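Local coordinates for mandelate racemase/muconate lactonizing enzyme family protein (Bradyrhizobium sp. ORS 278, PDB 3TOY), which is a member of the mandelate racemase/muconate lactonizing enzyme family within the enolase superfamily, built from an alpha+beta N-terminal domain and a barrel domain that binds a metal ion, at residues 37-42 and 55-60; 161-166 and 185-190; 326-331 and 359-364; 60-65 and 132-137; 349-354 and 369-374. All coordinates share one frame; numbering follows the deposited sequence.

Contact 1 of 5, residues 37-42 and 55-60; sequences VITPMK and GPLVLI
Val37 pairs with Leu57 at the first rung of an antiparallel hairpin, through two nearly straight backbone bonds: Val37 N to Leu57 O at 3.0 Å and Leu57 N to Val37 O at 2.8 Å. Its two methyls divide the work. CG2, set between the backbone N and the carbonyl carbon, lies against Leu57 CB at 3.7 Å, while CG1 meets Leu59 CD1, the valine and Leu59 side chains crossing at about a right angle. Ile38 faces Pro56 in a non-hydrogen-bonded pair, where the proline ring costs the pairing no N-H. The two side chains emerge on the face away from Val37, and Ile38 CA makes a CA-H...O contact of 3.3 Å with Gly55 O. Thr39 closes the next hydrogen-bonded pair: its N reaches Gly55 O from well above the carbonyl plane, and its O takes Gly55 N at 2.8 Å. Thr39 CG2 lies across Leu57 CD1 at 4.0 Å; its OG1 sits over the glycine and is hydrogen-bonded to Phe345 O. Strand 50-64 also bonds strand 69-75 along its far edge. Leu82 of helix 82-95 covers the Ile38 face, whereas Val377 of helix 374-380 and the loop residue Ile349 pack on the side of Val37 and Leu59.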
# COMPACT_ATOMS: atom_id res chain seq x y z
N VAL A 37 -50.10 -4.86 -3.62
CA VAL A 37 -50.97 -4.52 -2.48
C VAL A 37 -50.35 -3.40 -1.68
O VAL A 37 -49.13 -3.18 -1.73
CB VAL A 37 -51.21 -5.71 -1.55
CG1 VAL A 37 -51.94 -6.84 -2.28
CG2 VAL A 37 -49.90 -6.24 -0.96
N ILE A 38 -51.19 -2.67 -0.96
CA ILE A 38 -50.69 -1.73 0.02
C ILE A 38 -51.29 -2.07 1.38
O ILE A 38 -52.48 -1.85 1.63
CB ILE A 38 -51.01 -0.28 -0.37
CG1 ILE A 38 -50.47 0.01 -1.78
CG2 ILE A 38 -50.45 0.70 0.66
CD1 ILE A 38 -50.70 1.42 -2.25
N THR A 39 -50.46 -2.64 2.25
CA THR A 39 -50.91 -3.08 3.55
C THR A 39 -50.87 -1.95 4.55
O THR A 39 -50.05 -1.04 4.43
CB THR A 39 -50.02 -4.22 4.08
OG1 THR A 39 -48.67 -3.76 4.17
CG2 THR A 39 -50.09 -5.42 3.15
N PRO A 40 -51.76 -2.00 5.56
CA PRO A 40 -51.74 -0.97 6.59
C PRO A 40 -50.61 -1.21 7.59
O PRO A 40 -50.19 -2.35 7.79
CB PRO A 40 -53.09 -1.14 7.28
CG PRO A 40 -53.44 -2.56 7.08
CD PRO A 40 -52.87 -2.94 5.73
N MET A 41 -50.10 -0.13 8.19
CA MET A 41 -49.08 -0.21 9.23
C MET A 41 -49.59 0.42 10.52
O MET A 41 -50.07 1.56 10.49
CB MET A 41 -47.84 0.57 8.80
CG MET A 41 -47.15 0.06 7.56
SD MET A 41 -45.75 1.13 7.19
CE MET A 41 -45.04 1.30 8.82
N LYS A 42 -49.47 -0.30 11.63
CA LYS A 42 -49.93 0.22 12.92
C LYS A 42 -49.26 1.56 13.23
O LYS A 42 -49.93 2.56 13.53
CB LYS A 42 -49.65 -0.78 14.04
N GLY A 55 -47.45 -0.34 3.61
CA GLY A 55 -46.57 -1.35 3.02
C GLY A 55 -46.90 -1.66 1.57
O GLY A 55 -47.73 -2.54 1.28
N PRO A 56 -46.25 -0.95 0.63
CA PRO A 56 -46.43 -1.30 -0.78
C PRO A 56 -45.65 -2.58 -1.09
O PRO A 56 -44.41 -2.58 -1.00
CB PRO A 56 -45.88 -0.08 -1.53
CG PRO A 56 -45.05 0.69 -0.53
CD PRO A 56 -45.29 0.16 0.84
N LEU A 57 -46.37 -3.66 -1.40
CA LEU A 57 -45.75 -4.97 -1.65
C LEU A 57 -46.12 -5.48 -3.04
O LEU A 57 -47.16 -5.14 -3.58
CB LEU A 57 -46.19 -6.01 -0.63
CG LEU A 57 -46.23 -5.65 0.85
CD1 LEU A 57 -46.65 -6.86 1.70
CD2 LEU A 57 -44.85 -5.14 1.28
N VAL A 58 -45.25 -6.32 -3.60
CA VAL A 58 -45.56 -7.07 -4.81
C VAL A 58 -45.54 -8.54 -4.45
O VAL A 58 -44.53 -9.06 -3.97
CB VAL A 58 -44.54 -6.79 -5.94
CG1 VAL A 58 -44.75 -7.74 -7.14
CG2 VAL A 58 -44.61 -5.33 -6.38
N LEU A 59 -46.66 -9.23 -4.68
CA LEU A 59 -46.79 -10.64 -4.32
C LEU A 59 -46.63 -11.46 -5.58
O LEU A 59 -47.31 -11.21 -6.58
CB LEU A 59 -48.17 -10.90 -3.69
CG LEU A 59 -48.61 -9.89 -2.62
CD1 LEU A 59 -50.00 -10.24 -2.05
CD2 LEU A 59 -47.56 -9.82 -1.49
N ILE A 60 -45.72 -12.42 -5.53
CA ILE A 60 -45.26 -13.12 -6.72
C ILE A 60 -45.67 -14.56 -6.62
O ILE A 60 -45.47 -15.21 -5.59
CB ILE A 60 -43.70 -13.02 -6.85
CG1 ILE A 60 -43.27 -11.55 -7.00
CG2 ILE A 60 -43.17 -13.90 -7.95
CD1 ILE A 60 -41.72 -11.31 -7.12

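Contact 2 of 5, residues 161-166 and 185-190; sequences DSYGVL and RAIKSK. With ACT (acetate ion), chain F.
Asp161 and Ser162 pair in parallel with Ile187 and Lys188, and three backbone hydrogen bonds zip the strands together: Asp161 N to Ala186 O, Lys188 N to Asp161 O at 3.0 Å, and Tyr163 N to Lys188 O at 2.9 Å. Beyond them the backbone bonding gives way to a side chain. Ser189 OG, anti to its own N (chi1 -168°), donates to Gly164 O at 2.8 Å and binds the turn after the first strand.

The apolar contacts gather round Ile187. Its CD1 touches Asp161 CB at 3.8 Å, and its CG2 touches both Tyr163 CD2 and Leu166 CD1, approaching the tyrosine ring obliquely. Lys188 O sits at the edge of that ring, near its plane. Farther along, the side chain of Lys190, bent at chi2 and chi3, lays CG tightly on Gly164 CA at 3.3 Å.

Ser162 and Lys188 point to the opposite face, where polar contacts take over. A water gives its protons to Ser162 OG and to Tyr163 O at 2.6 Å and accepts from Lys190 NZ, which also donates to an acetate oxygen, OXT, at 3.0 Å. Lys188 CE passes Ser162 OG, which is hydrogen-bonded to Glu341; Lys188 NZ forms salt bridges with Glu341 and Glu245.

With helix 168-181 between them, these strands make a beta-alpha-beta unit of the enolase-superfamily barrel. Lys188 projects beside the calcium ion held by Asp219, Glu245 and Glu271, and Lys190 bonds its ligand Asp219, a position consistent with the active site of this family.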
# COMPACT_ATOMS: atom_id res chain seq x y z
N ASP A 161 -36.07 -5.49 16.95
CA ASP A 161 -37.30 -4.83 16.55
C ASP A 161 -36.99 -3.48 15.91
O ASP A 161 -36.36 -2.62 16.52
CB ASP A 161 -38.20 -4.66 17.79
CG ASP A 161 -39.69 -4.65 17.44
OD1 ASP A 161 -40.05 -4.89 16.27
OD2 ASP A 161 -40.49 -4.40 18.37
N SER A 162 -37.44 -3.30 14.68
CA SER A 162 -36.98 -2.22 13.86
C SER A 162 -38.02 -1.11 13.78
O SER A 162 -39.10 -1.30 13.23
CB SER A 162 -36.62 -2.78 12.47
OG SER A 162 -35.96 -1.83 11.67
N TYR A 163 -37.67 0.05 14.32
CA TYR A 163 -38.57 1.19 14.38
C TYR A 163 -38.10 2.38 13.54
O TYR A 163 -36.96 2.44 13.08
CB TYR A 163 -38.73 1.64 15.82
CG TYR A 163 -39.46 0.63 16.68
CD1 TYR A 163 -40.85 0.64 16.77
CD2 TYR A 163 -38.77 -0.31 17.43
CE1 TYR A 163 -41.53 -0.28 17.56
CE2 TYR A 163 -39.44 -1.24 18.22
CZ TYR A 163 -40.82 -1.22 18.29
OH TYR A 163 -41.49 -2.13 19.08
N GLY A 164 -39.00 3.34 13.34
CA GLY A 164 -38.63 4.63 12.77
C GLY A 164 -38.07 5.45 13.91
O GLY A 164 -37.58 4.90 14.89
N VAL A 165 -38.12 6.77 13.79
CA VAL A 165 -37.70 7.62 14.89
C VAL A 165 -38.53 7.30 16.13
O VAL A 165 -39.76 7.22 16.05
CB VAL A 165 -37.87 9.11 14.54
CG1 VAL A 165 -37.56 10.01 15.74
CG2 VAL A 165 -37.01 9.48 13.32
N LEU A 166 -37.87 7.08 17.26
CA LEU A 166 -38.56 6.82 18.51
C LEU A 166 -38.49 8.01 19.45
O LEU A 166 -37.63 8.88 19.34
CB LEU A 166 -37.96 5.59 19.22
CG LEU A 166 -38.31 4.21 18.65
CD1 LEU A 166 -37.38 3.16 19.21
CD2 LEU A 166 -39.77 3.85 18.91
N ARG A 185 -34.43 -8.34 22.77
CA ARG A 185 -33.30 -7.87 23.55
C ARG A 185 -32.47 -6.88 22.73
O ARG A 185 -31.33 -6.59 23.08
CB ARG A 185 -32.43 -9.06 23.99
CG ARG A 185 -33.08 -10.00 25.01
CD ARG A 185 -33.19 -9.38 26.41
NE ARG A 185 -34.46 -8.67 26.60
CZ ARG A 185 -35.53 -9.19 27.21
NH1 ARG A 185 -35.48 -10.42 27.72
NH2 ARG A 185 -36.64 -8.47 27.31
N ALA A 186 -33.04 -6.39 21.64
CA ALA A 186 -32.36 -5.45 20.75
C ALA A 186 -33.41 -4.63 20.00
O ALA A 186 -34.41 -5.19 19.54
CB ALA A 186 -31.47 -6.22 19.77
N ILE A 187 -33.18 -3.32 19.92
CA ILE A 187 -34.09 -2.34 19.30
C ILE A 187 -33.30 -1.44 18.34
O ILE A 187 -32.24 -0.95 18.71
CB ILE A 187 -34.68 -1.40 20.37
CG1 ILE A 187 -35.48 -2.20 21.41
CG2 ILE A 187 -35.60 -0.38 19.73
CD1 ILE A 187 -36.69 -2.87 20.82
N LYS A 188 -33.83 -1.19 17.15
CA LYS A 188 -33.22 -0.22 16.23
C LYS A 188 -34.13 0.97 16.03
O LYS A 188 -35.34 0.82 15.89
CB LYS A 188 -32.90 -0.85 14.87
CG LYS A 188 -32.17 0.13 13.90
CD LYS A 188 -31.58 -0.64 12.73
CE LYS A 188 -32.63 -0.98 11.68
NZ LYS A 188 -32.04 -1.73 10.53
N SER A 189 -33.54 2.16 16.05
CA SER A 189 -34.28 3.37 15.71
C SER A 189 -33.55 4.19 14.63
O SER A 189 -32.48 3.77 14.16
CB SER A 189 -34.52 4.20 16.96
OG SER A 189 -35.48 5.21 16.69
N LYS A 190 -34.13 5.33 14.25
CA LYS A 190 -33.62 6.13 13.13
C LYS A 190 -33.03 7.46 13.56
O LYS A 190 -33.50 8.10 14.52
CB LYS A 190 -34.71 6.44 12.10
CG LYS A 190 -35.55 5.28 11.65
CD LYS A 190 -34.77 4.26 10.87
CE LYS A 190 -35.61 3.62 9.77
NZ LYS A 190 -34.88 2.38 9.33
C ACT F . -35.13 0.99 5.95
O ACT F . -35.52 -0.18 6.16
OXT ACT F . -34.18 1.39 6.64
CH3 ACT F . -35.78 1.89 4.92
O HOH W 1 -35.20 0.89 12.01

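Contact 3 of 5, residues 326-331 and 359-364; sequences ASAHVL and GKVTAK
Ala363 CB stands directly over one face of the His329 imidazole, 3.6 Å from its centroid and 4° off the ring normal, a well-centred CH-pi contact. The ring is turned so that its edge serves a second partner: NE2 donates to Lys364 O at 2.8 Å. That oxygen lies in the imidazole plane, but the nitrogen approaches the carbonyl from well above its own plane, and the N-H...O angle is a bent 141°. Two consecutive residues of segment 359-364 thus engage a face and the edge of one ring. Placing CG anti to the carbonyl carbon (chi1 -75°) brings the imidazole to Ala363 and Lys364.

Ala328, one residue earlier, points at the passing chain. Its CB rests 3.7 Å from Ala363 CA and 4.0 Å from Val361 CG1, and its O lies 3.5 Å from Ala363 CB. A water bridges the same two residues, donating to Ala328 O and accepting from Ala363 N at 2.8 Å.

Val361 also packs on Leu340 and Val342, while Val146 of helix 146-149 touches the histidine. His329 ND1 is hydrogen-bonded to Val147 N, so it acts as the acceptor while NE2 carries the proton. Such a pattern fits a neutral imidazole with the hydrogen on NE2, and bonds at both nitrogens fix the ring's rotation as it ties helix 324-330 to segment 359-364.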
# COMPACT_ATOMS: atom_id res chain seq x y z
N ALA A 326 -38.40 -14.97 4.83
CA ALA A 326 -37.45 -15.66 3.98
C ALA A 326 -36.06 -15.58 4.62
O ALA A 326 -35.28 -16.50 4.52
CB ALA A 326 -37.44 -15.04 2.58
N SER A 327 -35.78 -14.46 5.30
CA SER A 327 -34.48 -14.31 5.97
C SER A 327 -34.24 -15.41 6.99
O SER A 327 -33.11 -15.87 7.17
CB SER A 327 -34.38 -12.94 6.62
OG SER A 327 -34.37 -11.93 5.63
N ALA A 328 -35.30 -15.84 7.66
CA ALA A 328 -35.18 -16.87 8.66
C ALA A 328 -34.72 -18.19 8.07
O ALA A 328 -34.22 -19.04 8.78
CB ALA A 328 -36.51 -17.05 9.37
N HIS A 329 -34.91 -18.37 6.76
CA HIS A 329 -34.50 -19.60 6.11
C HIS A 329 -33.04 -19.60 5.66
O HIS A 329 -32.46 -20.67 5.44
CB HIS A 329 -35.37 -19.92 4.89
CG HIS A 329 -36.74 -20.42 5.25
ND1 HIS A 329 -37.04 -21.77 5.31
CD2 HIS A 329 -37.88 -19.76 5.54
CE1 HIS A 329 -38.31 -21.91 5.65
NE2 HIS A 329 -38.85 -20.71 5.78
N VAL A 330 -32.44 -18.42 5.50
CA VAL A 330 -31.03 -18.38 5.06
C VAL A 330 -30.02 -18.07 6.18
O VAL A 330 -28.89 -18.55 6.13
CB VAL A 330 -30.80 -17.43 3.85
CG1 VAL A 330 -31.34 -18.07 2.55
CG2 VAL A 330 -31.40 -16.06 4.11
N LEU A 331 -30.44 -17.33 7.20
CA LEU A 331 -29.52 -17.08 8.33
C LEU A 331 -28.96 -18.34 8.99
O LEU A 331 -27.78 -18.39 9.37
CB LEU A 331 -30.15 -16.09 9.32
CG LEU A 331 -30.04 -14.67 8.80
CD1 LEU A 331 -31.04 -13.72 9.49
CD2 LEU A 331 -28.59 -14.15 8.97
N GLY A 359 -37.67 -13.00 21.69
CA GLY A 359 -36.76 -12.19 20.88
C GLY A 359 -36.03 -12.93 19.77
O GLY A 359 -34.98 -12.48 19.31
N LYS A 360 -36.56 -14.08 19.36
CA LYS A 360 -35.94 -14.83 18.26
C LYS A 360 -36.97 -15.24 17.24
O LYS A 360 -38.17 -15.27 17.53
CB LYS A 360 -35.20 -16.05 18.79
CG LYS A 360 -34.15 -15.70 19.83
CD LYS A 360 -33.33 -16.90 20.23
CE LYS A 360 -32.49 -16.56 21.46
NZ LYS A 360 -31.74 -17.73 21.98
N VAL A 361 -36.50 -15.54 16.03
CA VAL A 361 -37.41 -15.92 14.96
C VAL A 361 -36.97 -17.26 14.37
O VAL A 361 -35.79 -17.50 14.13
CB VAL A 361 -37.48 -14.84 13.87
CG1 VAL A 361 -38.14 -15.38 12.61
CG2 VAL A 361 -38.19 -13.59 14.39
N THR A 362 -37.93 -18.17 14.17
CA THR A 362 -37.63 -19.50 13.62
C THR A 362 -38.28 -19.68 12.24
O THR A 362 -39.45 -19.32 12.06
CB THR A 362 -38.14 -20.60 14.56
OG1 THR A 362 -37.46 -20.49 15.82
CG2 THR A 362 -37.87 -21.95 13.98
N ALA A 363 -37.54 -20.22 11.27
CA ALA A 363 -38.06 -20.42 9.92
C ALA A 363 -39.30 -21.32 9.96
O ALA A 363 -39.31 -22.30 10.70
CB ALA A 363 -37.04 -21.08 9.05
N LYS A 364 -40.28 -20.99 9.13
CA LYS A 364 -41.51 -21.77 8.97
C LYS A 364 -41.61 -22.23 7.54
O LYS A 364 -41.41 -21.43 6.62
CB LYS A 364 -42.71 -20.89 9.29
CG LYS A 364 -43.31 -21.12 10.68
CD LYS A 364 -42.22 -21.25 11.74
CE LYS A 364 -42.80 -21.67 13.09
NZ LYS A 364 -41.76 -21.70 14.14
O HOH W 2 -34.78 -20.46 11.40

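Contact 4 of 5, residues 60-65 and 132-137; sequences IDVTTD and MAFWDA
Val62 gives up the most surface here and carries the contact with both methyls: CG2 chiefly against Ala133 and CG1 against Phe134, both of helix 122-142. CG2 presses on Ala133 CB at 3.6 Å, the closest approach between the segments. CG1, anti to the backbone N (chi1 175°), is directed instead to the rim of the Phe134 ring, lying near the ring plane 4.1 Å from CE1; CD1 of the same edge is equally near. The valine and phenylalanine side chains meet aslant, the methyl against ring hydrogens and not over the aromatic face.

Ala133, second in buried surface, points at the strand. Its single methyl is shared between Val62 CG2 and Ile60 CG2, the latter at 4.1 Å, and its small size is consistent with segment axes only 8.3 Å apart. Phe134 starts out away from the strand, but CG, anti to the carbonyl carbon (chi1 -54°), brings the ring back beside Val62. One helical turn after Ala133, Ala137 CB meets Thr64 CG2 at a looser 4.4 Å. Thr64 offers its methyl here, while its OG1 is hydrogen-bonded to Val68 O.

The segments cross at -48°, with Ile60, Val62 and Thr64, alternate residues of one sheet face, laid on the helix. All touching residues are buried and the contact is wholly apolar. Helix 103-113 closes round Phe134 through Leu106 and Met110, Ile29 of strand 29-47 reaches the same ring, and strand 69-75 runs beside strand 50-64, with Ser72 touching Ile60.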
# COMPACT_ATOMS: atom_id res chain seq x y z
N ILE A 60 -45.72 -12.42 -5.53
CA ILE A 60 -45.26 -13.12 -6.72
C ILE A 60 -45.67 -14.56 -6.62
O ILE A 60 -45.47 -15.21 -5.59
CB ILE A 60 -43.70 -13.02 -6.85
CG1 ILE A 60 -43.27 -11.55 -7.00
CG2 ILE A 60 -43.17 -13.90 -7.95
CD1 ILE A 60 -41.72 -11.31 -7.12
N ASP A 61 -46.27 -15.07 -7.70
CA ASP A 61 -46.66 -16.47 -7.78
C ASP A 61 -46.04 -17.11 -9.00
O ASP A 61 -46.20 -16.63 -10.12
CB ASP A 61 -48.19 -16.61 -7.87
CG ASP A 61 -48.88 -16.01 -6.67
OD1 ASP A 61 -48.53 -16.37 -5.54
OD2 ASP A 61 -49.79 -15.18 -6.86
N VAL A 62 -45.35 -18.21 -8.79
CA VAL A 62 -44.75 -18.91 -9.90
C VAL A 62 -45.40 -20.29 -9.99
O VAL A 62 -45.13 -21.17 -9.18
CB VAL A 62 -43.21 -19.07 -9.73
CG1 VAL A 62 -42.63 -19.94 -10.86
CG2 VAL A 62 -42.53 -17.69 -9.69
N THR A 63 -46.25 -20.48 -11.00
CA THR A 63 -46.97 -21.74 -11.12
C THR A 63 -46.08 -22.74 -11.82
O THR A 63 -45.33 -22.38 -12.73
CB THR A 63 -48.29 -21.58 -11.93
OG1 THR A 63 -47.98 -21.14 -13.26
CG2 THR A 63 -49.21 -20.56 -11.28
N THR A 64 -46.18 -24.00 -11.40
CA THR A 64 -45.41 -25.08 -12.00
C THR A 64 -46.37 -26.15 -12.52
O THR A 64 -47.58 -26.05 -12.34
CB THR A 64 -44.50 -25.75 -10.96
OG1 THR A 64 -45.28 -26.57 -10.07
CG2 THR A 64 -43.77 -24.67 -10.14
N ASP A 65 -45.80 -27.18 -13.14
CA ASP A 65 -46.58 -28.29 -13.69
C ASP A 65 -46.65 -29.47 -12.72
O ASP A 65 -46.92 -30.60 -13.14
CB ASP A 65 -46.01 -28.72 -15.05
CG ASP A 65 -44.60 -29.31 -14.94
OD1 ASP A 65 -44.00 -29.30 -13.84
OD2 ASP A 65 -44.09 -29.80 -15.97
N MET A 132 -36.55 -16.16 -5.14
CA MET A 132 -37.11 -16.60 -3.85
C MET A 132 -38.33 -17.51 -4.09
O MET A 132 -38.50 -18.54 -3.43
CB MET A 132 -37.54 -15.40 -3.00
CG MET A 132 -36.39 -14.70 -2.28
SD MET A 132 -36.95 -13.38 -1.21
CE MET A 132 -37.23 -12.09 -2.41
N ALA A 133 -39.17 -17.12 -5.04
CA ALA A 133 -40.35 -17.92 -5.37
C ALA A 133 -39.94 -19.29 -5.93
O ALA A 133 -40.59 -20.30 -5.63
CB ALA A 133 -41.26 -17.17 -6.32
N PHE A 134 -38.85 -19.36 -6.70
CA PHE A 134 -38.40 -20.67 -7.19
C PHE A 134 -38.00 -21.60 -6.05
O PHE A 134 -38.32 -22.79 -6.04
CB PHE A 134 -37.20 -20.61 -8.15
CG PHE A 134 -37.37 -19.72 -9.34
CD1 PHE A 134 -38.59 -19.58 -9.99
CD2 PHE A 134 -36.26 -19.04 -9.85
CE1 PHE A 134 -38.72 -18.75 -11.10
CE2 PHE A 134 -36.38 -18.21 -10.95
CZ PHE A 134 -37.60 -18.07 -11.58
N TRP A 135 -37.22 -21.08 -5.10
CA TRP A 135 -36.80 -21.92 -3.99
C TRP A 135 -38.01 -22.31 -3.14
O TRP A 135 -38.07 -23.41 -2.58
CB TRP A 135 -35.76 -21.17 -3.12
CG TRP A 135 -34.35 -21.27 -3.67
CD1 TRP A 135 -33.67 -20.32 -4.39
CD2 TRP A 135 -33.45 -22.37 -3.53
NE1 TRP A 135 -32.41 -20.78 -4.71
CE2 TRP A 135 -32.25 -22.03 -4.18
CE3 TRP A 135 -33.55 -23.63 -2.91
CZ2 TRP A 135 -31.16 -22.90 -4.25
CZ3 TRP A 135 -32.47 -24.49 -3.00
CH2 TRP A 135 -31.29 -24.12 -3.65
N ASP A 136 -38.94 -21.37 -3.00
CA ASP A 136 -40.14 -21.65 -2.22
C ASP A 136 -40.86 -22.85 -2.83
O ASP A 136 -41.31 -23.74 -2.12
CB ASP A 136 -41.08 -20.45 -2.25
CG ASP A 136 -42.42 -20.77 -1.60
OD1 ASP A 136 -42.45 -20.97 -0.38
OD2 ASP A 136 -43.43 -20.86 -2.33
N ALA A 137 -40.94 -22.86 -4.15
CA ALA A 137 -41.60 -23.94 -4.87
C ALA A 137 -40.86 -25.25 -4.66
O ALA A 137 -41.49 -26.28 -4.42
CB ALA A 137 -41.74 -23.61 -6.35

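Contact 5 of 5, residues 349-354 and 369-374; sequences ILTEPL and GLAWNE
Trp372 holds its six-membered ring beside the start of segment 349-354: Ile349 O lies at the ring edge, in plane, while two aliphatic tips approach obliquely. Ile349 CD1 comes to 3.8 Å from Trp372 CE3, the two side chains running alongside and pointing the same way, and Leu350 CD2 to 3.9 Å from Trp372 CZ3. The isoleucine manages this with CG1 between its backbone N and carbonyl carbon (chi1 56°). At its pyrrole end the indole NE1 probably bonds Asp61, and His71 meets the ring at a steep angle. Leu350 CD2 turns also to Leu370 CD2, the two leucines meeting aslant at 3.9 Å.

The backbones are bridged once, between Leu350 and Trp372. Thr351 N gives Ala371 O an almost straight bond of 2.8 Å; Asn373 N reaches Ile349 O at 3.0 Å from well above the carbonyl plane. Where the chains diverge, waters take over: one joins Glu352 N, Gly369 O and Ala371 N, and another lies between Leu350 O and Asn373 ND2 and accepts from the amide.

Asn373 is the N-cap of helix 374-380, its OD1 bonding Ser375 OG and, weakly, Ala376 N. The arrangement is that of two irregular chain segments joined by a single beta bridge. The second segment leads into helix 374-380, and Ile349 and Trp372 pack on Leu59 of the N-terminal domain's sheet.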
# COMPACT_ATOMS: atom_id res chain seq x y z
N ILE A 349 -51.16 -9.84 4.93
CA ILE A 349 -51.55 -10.62 3.75
C ILE A 349 -51.02 -12.05 3.70
O ILE A 349 -51.14 -12.73 2.68
CB ILE A 349 -51.27 -9.88 2.42
CG1 ILE A 349 -49.78 -9.48 2.30
CG2 ILE A 349 -52.16 -8.64 2.31
CD1 ILE A 349 -48.87 -10.67 1.99
N LEU A 350 -50.48 -12.53 4.81
CA LEU A 350 -49.98 -13.91 4.90
C LEU A 350 -50.92 -14.85 5.68
O LEU A 350 -51.46 -14.46 6.71
CB LEU A 350 -48.63 -13.92 5.61
CG LEU A 350 -47.46 -13.37 4.80
CD1 LEU A 350 -46.22 -13.45 5.68
CD2 LEU A 350 -47.29 -14.20 3.53
N THR A 351 -51.06 -16.09 5.22
CA THR A 351 -51.85 -17.09 5.97
C THR A 351 -51.20 -17.40 7.33
O THR A 351 -51.88 -17.72 8.31
CB THR A 351 -52.05 -18.41 5.18
OG1 THR A 351 -50.80 -19.09 5.06
CG2 THR A 351 -52.60 -18.12 3.79
N GLU A 352 -49.89 -17.28 7.39
CA GLU A 352 -49.17 -17.53 8.64
C GLU A 352 -48.14 -16.43 8.90
O GLU A 352 -46.98 -16.56 8.51
CB GLU A 352 -48.55 -18.92 8.63
CG GLU A 352 -49.52 -19.98 9.17
CD GLU A 352 -49.22 -21.37 8.66
OE1 GLU A 352 -48.32 -21.52 7.81
OE2 GLU A 352 -49.90 -22.32 9.10
N PRO A 353 -48.58 -15.35 9.54
CA PRO A 353 -47.73 -14.19 9.81
C PRO A 353 -46.52 -14.56 10.67
O PRO A 353 -46.54 -15.54 11.42
CB PRO A 353 -48.66 -13.25 10.58
CG PRO A 353 -50.05 -13.64 10.12
CD PRO A 353 -49.97 -15.13 9.95
N LEU A 354 -45.47 -13.75 10.55
CA LEU A 354 -44.26 -13.92 11.33
C LEU A 354 -44.56 -13.99 12.82
O LEU A 354 -45.35 -13.21 13.33
CB LEU A 354 -43.31 -12.74 11.07
CG LEU A 354 -41.93 -12.75 11.75
CD1 LEU A 354 -40.99 -13.71 11.04
CD2 LEU A 354 -41.37 -11.35 11.72
N GLY A 369 -42.70 -20.59 3.69
CA GLY A 369 -43.81 -20.33 4.59
C GLY A 369 -44.60 -19.12 4.16
O GLY A 369 -45.13 -18.39 4.99
N LEU A 370 -44.69 -18.89 2.85
CA LEU A 370 -45.40 -17.74 2.33
C LEU A 370 -46.60 -18.22 1.50
O LEU A 370 -46.43 -18.70 0.39
CB LEU A 370 -44.48 -16.88 1.45
CG LEU A 370 -43.23 -16.27 2.12
CD1 LEU A 370 -42.44 -15.46 1.09
CD2 LEU A 370 -43.62 -15.41 3.29
N ALA A 371 -47.79 -18.13 2.07
CA ALA A 371 -49.03 -18.42 1.34
C ALA A 371 -49.93 -17.25 1.65
O ALA A 371 -49.89 -16.71 2.76
CB ALA A 371 -49.63 -19.71 1.82
N TRP A 372 -50.74 -16.85 0.68
CA TRP A 372 -51.51 -15.63 0.84
C TRP A 372 -52.85 -15.85 1.54
O TRP A 372 -53.57 -16.82 1.26
CB TRP A 372 -51.78 -14.99 -0.51
CG TRP A 372 -50.62 -15.06 -1.45
CD1 TRP A 372 -50.60 -15.64 -2.69
CD2 TRP A 372 -49.31 -14.54 -1.22
NE1 TRP A 372 -49.35 -15.50 -3.25
CE2 TRP A 372 -48.54 -14.83 -2.37
CE3 TRP A 372 -48.71 -13.85 -0.16
CZ2 TRP A 372 -47.20 -14.46 -2.48
CZ3 TRP A 372 -47.38 -13.48 -0.28
CH2 TRP A 372 -46.64 -13.79 -1.43
N ASN A 373 -53.16 -14.95 2.46
CA ASN A 373 -54.52 -14.77 2.94
C ASN A 373 -55.28 -14.00 1.85
O ASN A 373 -55.27 -12.77 1.82
CB ASN A 373 -54.50 -14.00 4.26
CG ASN A 373 -55.89 -13.63 4.75
OD1 ASN A 373 -56.90 -13.88 4.09
ND2 ASN A 373 -55.94 -13.03 5.93
N GLU A 374 -55.92 -14.73 0.94
CA GLU A 374 -56.56 -14.11 -0.22
C GLU A 374 -57.62 -13.04 0.10
O GLU A 374 -57.76 -12.05 -0.63
CB GLU A 374 -57.13 -15.17 -1.16
CG GLU A 374 -56.07 -16.02 -1.86
CD GLU A 374 -55.28 -15.22 -2.88
OE1 GLU A 374 -55.66 -14.06 -3.16
OE2 GLU A 374 -54.28 -15.76 -3.40
O HOH W 3 -53.15 -12.51 7.48
O HOH W 4 -48.05 -17.71 5.20
O HOH W 5 -44.84 -18.73 8.15

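In the fold
Contacts 1 and 4 follow one another along strand 50-64 and share Ile60, their centres 19 Å apart. Contact 5 touches both: Leu59 CD2 of contact 1 packs on Ile349 CD1 at 3.8 Å, and Asp61 OD1 of contact 4 lies 2.6 Å from Trp372 NE1, a probable hydrogen bond, so the C-terminal loops are seated on the N-terminal sheet. Contact 3 connects onward, meeting contact 5 through Val361 and Leu354, and contact 4 through Ala326 and Met132. Contact 2 touches none of the others, though it shares the barrel sheet with contact 3. Its Lys188 side chain is about 4 Å from a calcium ion, whereas the side chain of Met41 in contact 1 is about 13 Å from one.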